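Local coordinates for nisin immunity protein (Lactococcus lactis subsp. lactis, PDB 5XHB), which takes part in the immunity of the nisin-producing bacterium, as a membrane lipoprotein, against nisin supplied from outside the cell, at residues A[46-52]-A[68-74]; A[156-160]-A[196-200]. The contacts are given in a common frame with arbitrary orientation. Numbering follows the deposited sequence.

Contact 1 (A[46-52]-A[68-74]); sequences FYKLLIV and VTLVLNN
Strands 46-52 and 68-74 run antiparallel (166°, axes 4.6 Å apart at closest) in unbroken register from Tyr47-Asn73 to Val52-Val68. In the hydrogen-bonded pairs both amides and both carbonyls are satisfied: Lys48 N to Leu72 O 2.8 Å, Leu72 N to Lys48 O 2.7 Å; Leu50 N to Leu70 O 2.8 Å, Leu70 N to Leu50 O 2.7 Å; Val52 N to Val68 O and Val68 N to Val52 O, each 2.8 Å. At the Phe46-Asn74 end, Asn74 has positive phi (72°) and its OD1 accepts from Phe46 N (3.0 Å), while Asn74 N reaches Phe46 O weakly (3.0 Å, N-H...O angle 132°). Asn88 bonds the outward-turned Val71 N and Thr69 O. Leu50, Val52, Val68, Leu70 and Leu72 are buried on one face, shared by exposed Lys48; Phe46 (chi1 p) brings CE2 within 3.8 Å of Leu72 CB. On the other, Tyr47 (t) CE2 lies 3.3 Å from Val71 CG1. From Tyr47 to Val52 this is regular pairing of inner strands of the N-terminal antiparallel sheet.

Contact 2 (A[156-160]-A[196-200]); sequences DVLAE and YGEIH
Strand 196-200 runs antiparallel to 156-160, with 165° between their directions and axes 4.4 Å apart at closest. Within these segments the pairing starts at Tyr196: its N donates to Glu160 O (2.9 Å), and its O accepts from Glu160 N (3.2 Å) while lying 2.9 Å from Ala159 N. A water bridges the same place, donating to Glu160 O at 2.9 Å and to Tyr196 O at 3.3 Å. The Tyr196 side chain (chi1 m) sends its OH to Ser129 O, and Leu158 CD1 (chi1 m, chi2 t) packs on Tyr196 CB at 3.8 Å. Gly197 follows, its O accepting from Leu158 N (2.9 Å). Glu198 pairs with Val157 without hydrogen bonds, their CA atoms 4.0 Å apart; its OE1 accepts from His200 NE2 (2.7 Å), a His-carboxylate bond within the strand. Ile199 N donates to Asp156 O (2.8 Å), the return bond from Asp156 N to Ile199 O being weak at 3.4 Å, and Ile199 CD1 meets Leu158 CD1 at 3.8 Å. Last, His200 sends ND1 to Gly152 O. The register slips by one residue between Val157 and Glu160: Leu158 (phi/psi -83/-54) leads into left-handed Ala159 (51/57), and Ala159 and Glu160 both face Tyr196. This is a G1 beta bulge, here in the edge strand of the C-terminal sheet.

How the contacts relate
Contacts 1 and 2 belong to different antiparallel sheets, one from each half of the chain; their centres lie 36 Å apart on opposite sides of the chain's centre, nearest atoms about 24 Å apart. Contact 1 joins two inner strands in unbroken register, buries 738 Å², has five buried residues of fourteen and sets a leucine- and valine-rich face against Tyr17, Leu108 and Phe111. Contact 2 buries 429 Å² over shorter segments and includes strand 151-165, outermost within the chain, with a bulge and bridging water. Of its nine residues only Tyr196 and Ile199 are buried, Leu158 packing on both; Glu160 makes a salt bridge with Arg162, and Glu198 binds His200 within its own strand.

Contact 1 (A[46-52]-A[68-74])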
ATOM      1  N   PHE A  46      11.812 -22.165   8.248  1.00 22.47           N
ATOM      2  CA  PHE A  46      10.482 -22.214   8.846  1.00 20.95           C
ATOM      3  C   PHE A  46       9.476 -22.514   7.746  1.00 22.55           C
ATOM      4  O   PHE A  46       9.774 -22.338   6.566  1.00 22.61           O
ATOM      5  CB  PHE A  46      10.133 -20.899   9.552  1.00 24.00           C
ATOM      6  CG  PHE A  46       9.672 -19.813   8.615  1.00 20.98           C
ATOM      7  CD1 PHE A  46      10.588 -19.069   7.889  1.00 25.53           C
ATOM      8  CD2 PHE A  46       8.322 -19.548   8.454  1.00 23.58           C
ATOM      9  CE1 PHE A  46      10.158 -18.072   7.014  1.00 23.28           C
ATOM     10  CE2 PHE A  46       7.885 -18.552   7.579  1.00 22.30           C
ATOM     11  CZ  PHE A  46       8.806 -17.824   6.857  1.00 23.17           C
ATOM     12  N   TYR A  47       8.282 -22.944   8.142  1.00 19.58           N
ATOM     13  CA  TYR A  47       7.213 -23.260   7.207  1.00 20.77           C
ATOM     14  C   TYR A  47       5.889 -22.830   7.820  1.00 23.09           C
ATOM     15  O   TYR A  47       5.529 -23.278   8.907  1.00 24.42           O
ATOM     16  CB  TYR A  47       7.203 -24.764   6.890  1.00 21.46           C
ATOM     17  CG  TYR A  47       6.192 -25.191   5.857  1.00 23.17           C
ATOM     18  CD1 TYR A  47       4.867 -25.424   6.200  1.00 24.37           C
ATOM     19  CD2 TYR A  47       6.565 -25.368   4.529  1.00 27.21           C
ATOM     20  CE1 TYR A  47       3.938 -25.812   5.252  1.00 21.69           C
ATOM     21  CE2 TYR A  47       5.640 -25.762   3.572  1.00 25.78           C
ATOM     22  CZ  TYR A  47       4.329 -25.984   3.941  1.00 22.08           C
ATOM     23  OH  TYR A  47       3.401 -26.372   3.008  1.00 21.17           O
ATOM     24  N   LYS A  48       5.163 -21.964   7.127  1.00 19.97           N
ATOM     25  CA  LYS A  48       3.881 -21.497   7.624  1.00 23.20           C
ATOM     26  C   LYS A  48       2.859 -21.448   6.496  1.00 22.83           C
ATOM     27  O   LYS A  48       3.127 -20.914   5.428  1.00 22.31           O
ATOM     28  CB  LYS A  48       4.042 -20.114   8.275  1.00 25.27           C
ATOM     29  CG  LYS A  48       2.738 -19.476   8.752  1.00 28.60           C
ATOM     30  CD  LYS A  48       2.120 -20.244   9.911  1.00 31.96           C
ATOM     31  CE  LYS A  48       1.145 -19.365  10.692  1.00 41.87           C
ATOM     32  NZ  LYS A  48       0.247 -20.150  11.595  1.00 44.08           N
ATOM     33  N   LEU A  49       1.686 -22.024   6.730  1.00 22.22           N
ATOM     34  CA  LEU A  49       0.631 -21.953   5.739  1.00 22.74           C
ATOM     35  C   LEU A  49      -0.451 -20.995   6.202  1.00 24.00           C
ATOM     36  O   LEU A  49      -0.950 -21.098   7.321  1.00 29.34           O
ATOM     37  CB  LEU A  49       0.042 -23.347   5.463  1.00 27.80           C
ATOM     38  CG  LEU A  49      -1.012 -23.373   4.356  1.00 28.34           C
ATOM     39  CD1 LEU A  49      -0.827 -24.584   3.455  1.00 33.09           C
ATOM     40  CD2 LEU A  49      -2.402 -23.380   4.960  1.00 33.41           C
ATOM     41  N   LEU A  50      -0.808 -20.060   5.335  1.00 20.33           N
ATOM     42  CA  LEU A  50      -1.883 -19.128   5.622  1.00 24.01           C
ATOM     43  C   LEU A  50      -2.934 -19.224   4.540  1.00 26.35           C
ATOM     44  O   LEU A  50      -2.611 -19.417   3.369  1.00 25.57           O
ATOM     45  CB  LEU A  50      -1.361 -17.687   5.714  1.00 22.32           C
ATOM     46  CG  LEU A  50      -0.354 -17.378   6.829  1.00 29.20           C
ATOM     47  CD1 LEU A  50       0.043 -15.911   6.792  1.00 20.03           C
ATOM     48  CD2 LEU A  50      -0.934 -17.725   8.183  1.00 27.12           C
ATOM     49  N   ILE A  51      -4.192 -19.078   4.939  1.00 24.91           N
ATOM     50  CA  ILE A  51      -5.302 -19.037   4.003  1.00 21.84           C
ATOM     51  C   ILE A  51      -5.956 -17.667   4.073  1.00 26.41           C
ATOM     52  O   ILE A  51      -6.414 -17.256   5.135  1.00 30.62           O
ATOM     53  CB  ILE A  51      -6.344 -20.127   4.316  1.00 25.46           C
ATOM     54  CG1 ILE A  51      -5.690 -21.510   4.286  1.00 31.10           C
ATOM     55  CG2 ILE A  51      -7.501 -20.043   3.337  1.00 32.56           C
ATOM     56  CD1 ILE A  51      -6.652 -22.655   4.631  1.00 39.04           C
ATOM     57  N   VAL A  52      -5.980 -16.947   2.959  1.00 23.72           N
ATOM     58  CA  VAL A  52      -6.397 -15.548   2.994  1.00 28.70           C
ATOM     59  C   VAL A  52      -7.563 -15.244   2.066  1.00 32.00           C
ATOM     60  O   VAL A  52      -7.493 -15.476   0.862  1.00 34.78           O
ATOM     61  CB  VAL A  52      -5.242 -14.602   2.624  1.00 31.68           C
ATOM     62  CG1 VAL A  52      -5.572 -13.185   3.070  1.00 33.91           C
ATOM     63  CG2 VAL A  52      -3.946 -15.064   3.271  1.00 28.09           C
ATOM     64  N   VAL A  68      -6.996 -17.379  -1.180  1.00 41.54           N
ATOM     65  CA  VAL A  68      -5.726 -17.819  -1.735  1.00 31.17           C
ATOM     66  C   VAL A  68      -4.913 -18.440  -0.604  1.00 28.88           C
ATOM     67  O   VAL A  68      -4.955 -17.969   0.535  1.00 25.88           O
ATOM     68  CB  VAL A  68      -4.957 -16.661  -2.413  1.00 37.95           C
ATOM     69  CG1 VAL A  68      -4.682 -15.555  -1.428  1.00 36.67           C
ATOM     70  CG2 VAL A  68      -3.656 -17.162  -3.018  1.00 33.97           C
ATOM     71  N   THR A  69      -4.221 -19.532  -0.914  1.00 24.53           N
ATOM     72  CA  THR A  69      -3.401 -20.233   0.064  1.00 25.32           C
ATOM     73  C   THR A  69      -1.943 -19.844  -0.121  1.00 25.66           C
ATOM     74  O   THR A  69      -1.404 -19.925  -1.224  1.00 23.84           O
ATOM     75  CB  THR A  69      -3.543 -21.759  -0.059  1.00 26.51           C
ATOM     76  OG1 THR A  69      -4.926 -22.112   0.048  1.00 32.55           O
ATOM     77  CG2 THR A  69      -2.749 -22.462   1.029  1.00 24.35           C
ATOM     78  N   LEU A  70      -1.319 -19.395   0.959  1.00 24.94           N
ATOM     79  CA  LEU A  70       0.080 -18.993   0.910  1.00 23.79           C
ATOM     80  C   LEU A  70       0.939 -19.928   1.731  1.00 21.73           C
ATOM     81  O   LEU A  70       0.668 -20.175   2.908  1.00 27.77           O
ATOM     82  CB  LEU A  70       0.257 -17.570   1.421  1.00 23.73           C
ATOM     83  CG  LEU A  70      -0.516 -16.460   0.725  1.00 25.02           C
ATOM     84  CD1 LEU A  70      -0.200 -15.156   1.435  1.00 25.26           C
ATOM     85  CD2 LEU A  70      -0.167 -16.385  -0.758  1.00 24.67           C
ATOM     86  N   VAL A  71       1.980 -20.453   1.109  1.00 17.78           N
ATOM     87  CA  VAL A  71       2.987 -21.179   1.866  1.00 17.67           C
ATOM     88  C   VAL A  71       4.222 -20.293   2.044  1.00 20.78           C
ATOM     89  O   VAL A  71       4.911 -19.968   1.066  1.00 18.14           O
ATOM     90  CB  VAL A  71       3.360 -22.500   1.172  1.00 20.99           C
ATOM     91  CG1 VAL A  71       4.589 -23.113   1.822  1.00 20.17           C
ATOM     92  CG2 VAL A  71       2.178 -23.453   1.241  1.00 20.91           C
ATOM     93  N   LEU A  72       4.475 -19.895   3.293  1.00 15.79           N
ATOM     94  CA  LEU A  72       5.626 -19.075   3.657  1.00 18.45           C
ATOM     95  C   LEU A  72       6.751 -19.988   4.098  1.00 21.24           C
ATOM     96  O   LEU A  72       6.596 -20.761   5.042  1.00 23.32           O
ATOM     97  CB  LEU A  72       5.275 -18.092   4.787  1.00 20.83           C
ATOM     98  CG  LEU A  72       3.888 -17.454   4.714  1.00 25.73           C
ATOM     99  CD1 LEU A  72       3.653 -16.558   5.922  1.00 30.63           C
ATOM    100  CD2 LEU A  72       3.771 -16.667   3.450  1.00 26.07           C
ATOM    101  N   ASN A  73       7.889 -19.904   3.425  1.00 21.04           N
ATOM    102  CA  ASN A  73       8.900 -20.936   3.591  1.00 20.62           C
ATOM    103  C   ASN A  73      10.320 -20.400   3.516  1.00 22.37           C
ATOM    104  O   ASN A  73      10.821 -20.123   2.420  1.00 20.93           O
ATOM    105  CB  ASN A  73       8.695 -22.010   2.526  1.00 19.00           C
ATOM    106  CG  ASN A  73       9.479 -23.280   2.806  1.00 26.70           C
ATOM    107  OD1 ASN A  73       9.897 -23.547   3.942  1.00 27.26           O
ATOM    108  ND2 ASN A  73       9.674 -24.079   1.767  1.00 29.76           N
ATOM    109  N   ASN A  74      10.936 -20.256   4.692  1.00 19.58           N
ATOM    110  CA  ASN A  74      12.336 -19.875   4.867  1.00 20.82           C
ATOM    111  C   ASN A  74      12.643 -18.428   4.543  1.00 20.38           C
ATOM    112  O   ASN A  74      11.964 -17.801   3.738  1.00 18.79           O
ATOM    113  CB  ASN A  74      13.246 -20.762   4.026  1.00 20.43           C
ATOM    114  CG  ASN A  74      13.007 -22.227   4.288  1.00 24.57           C
ATOM    115  OD1 ASN A  74      12.621 -22.609   5.387  1.00 21.91           O
ATOM    116  ND2 ASN A  74      13.217 -23.051   3.277  1.00 23.16           N
TER

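Contact 2 (A[156-160]-A[196-200])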
ATOM      1  N   ASP A 156       3.489   8.947  -7.190  1.00 10.85           N
ATOM      2  CA  ASP A 156       2.934   9.241  -8.512  1.00 13.03           C
ATOM      3  C   ASP A 156       2.635  10.720  -8.597  1.00 14.43           C
ATOM      4  O   ASP A 156       2.752  11.448  -7.611  1.00 12.64           O
ATOM      5  CB  ASP A 156       1.654   8.422  -8.764  1.00 15.86           C
ATOM      6  CG  ASP A 156       1.291   8.308 -10.251  1.00 21.49           C
ATOM      7  OD1 ASP A 156       2.058   8.759 -11.136  1.00 24.82           O
ATOM      8  OD2 ASP A 156       0.217   7.742 -10.528  1.00 36.48           O
ATOM      9  N   VAL A 157       2.262  11.177  -9.782  1.00 13.64           N
ATOM     10  CA  VAL A 157       1.754  12.526  -9.895  1.00 13.24           C
ATOM     11  C   VAL A 157       0.413  12.435 -10.626  1.00 17.24           C
ATOM     12  O   VAL A 157       0.261  11.679 -11.593  1.00 15.35           O
ATOM     13  CB  VAL A 157       2.752  13.452 -10.608  1.00 13.12           C
ATOM     14  CG1 VAL A 157       3.072  12.943 -11.998  1.00 17.09           C
ATOM     15  CG2 VAL A 157       2.264  14.910 -10.606  1.00 12.76           C
ATOM     16  N   LEU A 158      -0.572  13.155 -10.108  1.00 10.73           N
ATOM     17  CA  LEU A 158      -1.885  13.196 -10.721  1.00 15.13           C
ATOM     18  C   LEU A 158      -1.884  14.232 -11.850  1.00 15.75           C
ATOM     19  O   LEU A 158      -2.217  13.904 -12.995  1.00 16.33           O
ATOM     20  CB  LEU A 158      -2.955  13.518  -9.671  1.00 14.78           C
ATOM     21  CG  LEU A 158      -3.207  12.380  -8.667  1.00 18.17           C
ATOM     22  CD1 LEU A 158      -4.077  12.828  -7.484  1.00 15.81           C
ATOM     23  CD2 LEU A 158      -3.871  11.213  -9.376  1.00 23.69           C
ATOM     24  N   ALA A 159      -1.482  15.462 -11.525  1.00 12.39           N
ATOM     25  CA  ALA A 159      -1.518  16.577 -12.468  1.00 13.51           C
ATOM     26  C   ALA A 159      -2.905  16.681 -13.114  1.00 14.29           C
ATOM     27  O   ALA A 159      -3.058  16.623 -14.337  1.00 12.93           O
ATOM     28  CB  ALA A 159      -0.416  16.432 -13.530  1.00 14.53           C
ATOM     29  N   GLU A 160      -3.908  16.816 -12.258  1.00 12.97           N
ATOM     30  CA  GLU A 160      -5.299  16.841 -12.668  1.00 10.56           C
ATOM     31  C   GLU A 160      -5.941  18.059 -12.091  1.00 10.70           C
ATOM     32  O   GLU A 160      -5.400  18.684 -11.185  1.00 11.25           O
ATOM     33  CB  GLU A 160      -6.066  15.598 -12.185  1.00 11.64           C
ATOM     34  CG  GLU A 160      -5.706  14.322 -12.891  1.00 16.65           C
ATOM     35  CD  GLU A 160      -6.382  14.228 -14.228  1.00 24.18           C
ATOM     36  OE1 GLU A 160      -7.506  14.767 -14.352  1.00 24.36           O
ATOM     37  OE2 GLU A 160      -5.801  13.617 -15.148  1.00 26.20           O
ATOM     38  N   TYR A 196      -4.503  18.954  -8.491  1.00 10.05           N
ATOM     39  CA  TYR A 196      -3.919  17.805  -7.791  1.00 11.18           C
ATOM     40  C   TYR A 196      -2.522  17.524  -8.308  1.00 12.32           C
ATOM     41  O   TYR A 196      -2.333  17.297  -9.516  1.00 10.87           O
ATOM     42  CB  TYR A 196      -4.766  16.547  -7.981  1.00 12.00           C
ATOM     43  CG  TYR A 196      -6.228  16.664  -7.608  1.00 11.08           C
ATOM     44  CD1 TYR A 196      -7.099  17.448  -8.358  1.00 12.88           C
ATOM     45  CD2 TYR A 196      -6.751  15.932  -6.552  1.00  9.84           C
ATOM     46  CE1 TYR A 196      -8.456  17.534  -8.037  1.00 11.22           C
ATOM     47  CE2 TYR A 196      -8.112  16.018  -6.217  1.00 11.28           C
ATOM     48  CZ  TYR A 196      -8.954  16.817  -6.981  1.00 13.52           C
ATOM     49  OH  TYR A 196     -10.295  16.914  -6.674  1.00 15.31           O
ATOM     50  N   GLY A 197      -1.552  17.509  -7.402  1.00 12.66           N
ATOM     51  CA  GLY A 197      -0.170  17.304  -7.794  1.00 12.13           C
ATOM     52  C   GLY A 197       0.345  15.907  -7.476  1.00 13.49           C
ATOM     53  O   GLY A 197      -0.249  14.905  -7.878  1.00 13.70           O
ATOM     54  N   GLU A 198       1.453  15.847  -6.741  1.00  9.75           N
ATOM     55  CA  GLU A 198       2.104  14.572  -6.449  1.00 11.09           C
ATOM     56  C   GLU A 198       1.398  13.815  -5.339  1.00 11.00           C
ATOM     57  O   GLU A 198       0.699  14.408  -4.520  1.00  9.65           O
ATOM     58  CB  GLU A 198       3.563  14.803  -6.060  1.00 13.35           C
ATOM     59  CG  GLU A 198       4.371  15.446  -7.155  1.00 14.81           C
ATOM     60  CD  GLU A 198       5.827  15.635  -6.778  1.00 22.02           C
ATOM     61  OE1 GLU A 198       6.195  15.460  -5.591  1.00 18.25           O
ATOM     62  OE2 GLU A 198       6.607  15.973  -7.685  1.00 20.99           O
ATOM     63  N   ILE A 199       1.612  12.504  -5.310  1.00  8.50           N
ATOM     64  CA  ILE A 199       1.216  11.686  -4.169  1.00 10.70           C
ATOM     65  C   ILE A 199       2.484  11.109  -3.543  1.00 11.33           C
ATOM     66  O   ILE A 199       3.371  10.631  -4.253  1.00 12.16           O
ATOM     67  CB  ILE A 199       0.238  10.560  -4.575  1.00 11.96           C
ATOM     68  CG1 ILE A 199      -1.124  11.184  -4.903  1.00 13.37           C
ATOM     69  CG2 ILE A 199       0.065   9.561  -3.425  1.00 12.33           C
ATOM     70  CD1 ILE A 199      -2.050  10.287  -5.607  1.00 19.08           C
ATOM     71  N   HIS A 200       2.588  11.235  -2.223  1.00  9.21           N
ATOM     72  CA  HIS A 200       3.711  10.680  -1.476  1.00 10.26           C
ATOM     73  C   HIS A 200       3.206   9.809  -0.362  1.00 10.56           C
ATOM     74  O   HIS A 200       2.139  10.057   0.200  1.00 10.21           O
ATOM     75  CB  HIS A 200       4.581  11.776  -0.849  1.00  9.77           C
ATOM     76  CG  HIS A 200       5.378  12.570  -1.832  1.00 15.02           C
ATOM     77  ND1 HIS A 200       6.751  12.499  -1.900  1.00 20.24           N
ATOM     78  CD2 HIS A 200       5.001  13.472  -2.772  1.00 18.15           C
ATOM     79  CE1 HIS A 200       7.190  13.327  -2.834  1.00 19.81           C
ATOM     80  NE2 HIS A 200       6.148  13.927  -3.378  1.00 21.14           N
TER
HETATM   81  O   HOH W   1      -2.846  20.003 -11.272  1.00 19.10           O